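Local coordinates for aminoglycoside N(6')-acetyltransferase type 1 (PDB 2VBQ), which transfers an acetyl group from acetyl-CoA to the 6'-amino group of aminoglycoside antibiotics, thereby conferring resistance to them, at residues R35-Q40 with G100-P105. Residues are numbered along the deposited sequence; the frame is centred on the assembly and turned at random.
Sequences RGLRKQ and GIFVLP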
ATOM      1  N   ARG A  35     -22.442  -7.852   1.346  1.00 13.22           N
ATOM      2  CA  ARG A  35     -22.168  -8.777   0.247  1.00 15.04           C
ATOM      3  C   ARG A  35     -22.996  -8.426  -1.027  1.00 13.78           C
ATOM      4  O   ARG A  35     -22.480  -8.478  -2.138  1.00 13.25           O
ATOM      5  CB  ARG A  35     -22.466 -10.227   0.670  1.00 15.08           C
ATOM      6  CG  ARG A  35     -21.586 -10.852   1.770  1.00 17.02           C
ATOM      7  CD  ARG A  35     -21.870 -12.403   1.805  1.00 18.55           C
ATOM      8  NE  ARG A  35     -21.944 -12.927   3.175  1.00 29.34           N
ATOM      9  CZ  ARG A  35     -23.070 -13.321   3.775  1.00 34.43           C
ATOM     10  NH1 ARG A  35     -24.238 -13.276   3.132  1.00 36.29           N
ATOM     11  NH2 ARG A  35     -23.035 -13.774   5.025  1.00 35.62           N
ATOM     12  N   GLY A  36     -24.258  -8.031  -0.858  1.00 13.33           N
ATOM     13  CA  GLY A  36     -25.102  -7.670  -2.018  1.00 13.61           C
ATOM     14  C   GLY A  36     -24.554  -6.493  -2.821  1.00 14.34           C
ATOM     15  O   GLY A  36     -24.605  -6.484  -4.064  1.00 14.73           O
ATOM     16  N   LEU A  37     -24.019  -5.499  -2.113  1.00 13.61           N
ATOM     17  CA  LEU A  37     -23.410  -4.329  -2.732  1.00 13.44           C
ATOM     18  C   LEU A  37     -22.000  -4.584  -3.261  1.00 13.93           C
ATOM     19  O   LEU A  37     -21.635  -4.138  -4.352  1.00 13.79           O
ATOM     20  CB  LEU A  37     -23.382  -3.179  -1.714  1.00 12.47           C
ATOM     21  CG  LEU A  37     -24.706  -2.474  -1.506  1.00 12.29           C
ATOM     22  CD1 LEU A  37     -24.694  -1.697  -0.179  1.00 11.96           C
ATOM     23  CD2 LEU A  37     -25.059  -1.567  -2.740  1.00 10.58           C
ATOM     24  N   ARG A  38     -21.206  -5.308  -2.474  1.00 15.36           N
ATOM     25  CA  ARG A  38     -19.818  -5.598  -2.835  1.00 16.19           C
ATOM     26  C   ARG A  38     -19.694  -6.336  -4.172  1.00 16.94           C
ATOM     27  O   ARG A  38     -18.761  -6.105  -4.954  1.00 15.92           O
ATOM     28  CB  ARG A  38     -19.153  -6.389  -1.705  1.00 16.59           C
ATOM     29  CG  ARG A  38     -17.653  -6.161  -1.598  1.00 19.33           C
ATOM     30  CD  ARG A  38     -17.234  -6.752  -0.308  1.00 22.92           C
ATOM     31  NE  ARG A  38     -15.844  -6.552   0.070  1.00 24.45           N
ATOM     32  CZ  ARG A  38     -14.909  -7.496   0.026  1.00 26.15           C
ATOM     33  NH1 ARG A  38     -15.201  -8.710  -0.435  1.00 24.97           N
ATOM     34  NH2 ARG A  38     -13.676  -7.221   0.443  1.00 26.57           N
ATOM     35  N   LYS A  39     -20.655  -7.215  -4.447  1.00 17.93           N
ATOM     36  CA  LYS A  39     -20.652  -7.968  -5.692  1.00 19.06           C
ATOM     37  C   LYS A  39     -20.956  -7.073  -6.888  1.00 19.10           C
ATOM     38  O   LYS A  39     -20.676  -7.445  -8.044  1.00 19.66           O
ATOM     39  CB  LYS A  39     -21.636  -9.143  -5.600  1.00 18.99           C
ATOM     40  CG  LYS A  39     -21.136 -10.216  -4.651  1.00 23.32           C
ATOM     41  CD  LYS A  39     -22.249 -11.078  -4.054  1.00 25.92           C
ATOM     42  CE  LYS A  39     -21.762 -12.503  -3.916  1.00 29.11           C
ATOM     43  NZ  LYS A  39     -21.967 -13.046  -2.535  1.00 29.57           N
ATOM     44  N   GLN A  40     -21.533  -5.900  -6.625  1.00 18.29           N
ATOM     45  CA  GLN A  40     -21.762  -4.936  -7.688  1.00 18.71           C
ATOM     46  C   GLN A  40     -20.560  -4.016  -7.912  1.00 19.49           C
ATOM     47  O   GLN A  40     -20.315  -3.581  -9.036  1.00 19.44           O
ATOM     48  CB  GLN A  40     -23.025  -4.121  -7.447  1.00 18.54           C
ATOM     49  CG  GLN A  40     -24.287  -4.963  -7.347  1.00 17.67           C
ATOM     50  CD  GLN A  40     -25.504  -4.140  -6.933  1.00 18.38           C
ATOM     51  OE1 GLN A  40     -25.992  -3.301  -7.711  1.00 15.15           O
ATOM     52  NE2 GLN A  40     -25.998  -4.378  -5.697  1.00 14.66           N
ATOM     53  N   GLY A 100     -12.243   0.289  -0.553  1.00 11.17           N
ATOM     54  CA  GLY A 100     -13.298   0.191  -1.587  1.00 10.84           C
ATOM     55  C   GLY A 100     -14.458   1.106  -1.246  1.00 10.98           C
ATOM     56  O   GLY A 100     -14.768   1.291  -0.076  1.00 11.41           O
ATOM     57  N   ILE A 101     -15.101   1.672  -2.260  1.00 10.10           N
ATOM     58  CA  ILE A 101     -16.281   2.483  -2.047  1.00 10.71           C
ATOM     59  C   ILE A 101     -17.198   2.382  -3.274  1.00 11.13           C
ATOM     60  O   ILE A 101     -16.734   2.423  -4.431  1.00 12.09           O
ATOM     61  CB  ILE A 101     -15.937   3.960  -1.672  1.00 10.22           C
ATOM     62  CG1 ILE A 101     -17.172   4.683  -1.120  1.00 12.18           C
ATOM     63  CG2 ILE A 101     -15.283   4.701  -2.879  1.00 10.75           C
ATOM     64  CD1 ILE A 101     -16.886   5.877  -0.254  1.00 13.08           C
ATOM     65  N   PHE A 102     -18.493   2.266  -3.001  1.00 11.34           N
ATOM     66  CA  PHE A 102     -19.500   2.085  -4.041  1.00 11.21           C
ATOM     67  C   PHE A 102     -20.838   2.583  -3.547  1.00 10.58           C
ATOM     68  O   PHE A 102     -21.243   2.273  -2.421  1.00 11.21           O
ATOM     69  CB  PHE A 102     -19.602   0.600  -4.434  1.00 11.37           C
ATOM     70  CG  PHE A 102     -20.756   0.295  -5.383  1.00 11.16           C
ATOM     71  CD1 PHE A 102     -20.595   0.418  -6.777  1.00 13.13           C
ATOM     72  CD2 PHE A 102     -21.987  -0.125  -4.882  1.00 10.51           C
ATOM     73  CE1 PHE A 102     -21.695   0.127  -7.670  1.00 11.96           C
ATOM     74  CE2 PHE A 102     -23.069  -0.405  -5.743  1.00 10.65           C
ATOM     75  CZ  PHE A 102     -22.911  -0.280  -7.134  1.00 12.67           C
ATOM     76  N   VAL A 103     -21.526   3.350  -4.385  1.00  9.99           N
ATOM     77  CA  VAL A 103     -22.886   3.801  -4.108  1.00 10.07           C
ATOM     78  C   VAL A 103     -23.733   3.402  -5.309  1.00 11.01           C
ATOM     79  O   VAL A 103     -23.278   3.561  -6.451  1.00 11.68           O
ATOM     80  CB  VAL A 103     -22.965   5.344  -3.875  1.00  9.86           C
ATOM     81  CG1 VAL A 103     -24.419   5.834  -3.708  1.00  8.60           C
ATOM     82  CG2 VAL A 103     -22.118   5.754  -2.658  1.00 10.89           C
ATOM     83  N   LEU A 104     -24.914   2.837  -5.057  1.00 10.72           N
ATOM     84  CA  LEU A 104     -25.791   2.400  -6.159  1.00 11.68           C
ATOM     85  C   LEU A 104     -26.054   3.556  -7.124  1.00 12.05           C
ATOM     86  O   LEU A 104     -26.273   4.690  -6.670  1.00 10.91           O
ATOM     87  CB  LEU A 104     -27.136   1.904  -5.617  1.00 11.09           C
ATOM     88  CG  LEU A 104     -27.122   0.526  -4.943  1.00 12.52           C
ATOM     89  CD1 LEU A 104     -28.402   0.302  -4.185  1.00 10.28           C
ATOM     90  CD2 LEU A 104     -26.908  -0.578  -5.953  1.00 10.51           C
ATOM     91  N   PRO A 105     -26.045   3.272  -8.443  1.00 13.00           N
ATOM     92  CA  PRO A 105     -26.287   4.305  -9.478  1.00 13.18           C
ATOM     93  C   PRO A 105     -27.426   5.284  -9.147  1.00 13.46           C
ATOM     94  O   PRO A 105     -27.198   6.492  -9.210  1.00 13.36           O
ATOM     95  CB  PRO A 105     -26.549   3.480 -10.742  1.00 13.67           C
ATOM     96  CG  PRO A 105     -25.663   2.291 -10.551  1.00 12.53           C
ATOM     97  CD  PRO A 105     -25.768   1.955  -9.058  1.00 12.49           C
TER
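Leu37 sets its CD2 methyl against two neighbouring side chains, Phe102 near the end of strand 95-103 and Leu104 just past it: the methyl meets the rim of the Phe102 ring in the ring plane, 3.8 Å from CE2, and lies 3.7 Å from CG of Leu104, whose side chain crosses it at about a right angle. The ring reaches the helix because Phe102 carries CG anti to its own nitrogen (chi1 172°), on a CB already directed at 35-40. One turn along, the backbone carbonyl carbon of Gln40 sits over a ring face, while its CB approaches CZ of Phe102 at 3.9 Å. Beyond CG the Gln40 chain is extended, and its amide is anchored within the helix: NE2 donates an almost straight bond (3.0 Å, 175°) to Gly36 O, which lies in the amide plane, although the nitrogen comes from above the carbonyl plane. That bond fixes the amide's rotation, leaving OE1 of Gln40 3.4 Å from CD2 of Leu104. No hydrogen bond links the segments; apolar packing dominates. Ile101 and Val103 pack on helix 112-126 and give backbone N-H groups to the bisubstrate inhibitor; this is the GNAT arrangement, in which the strand leading to that helix carries the acetyl-CoA site.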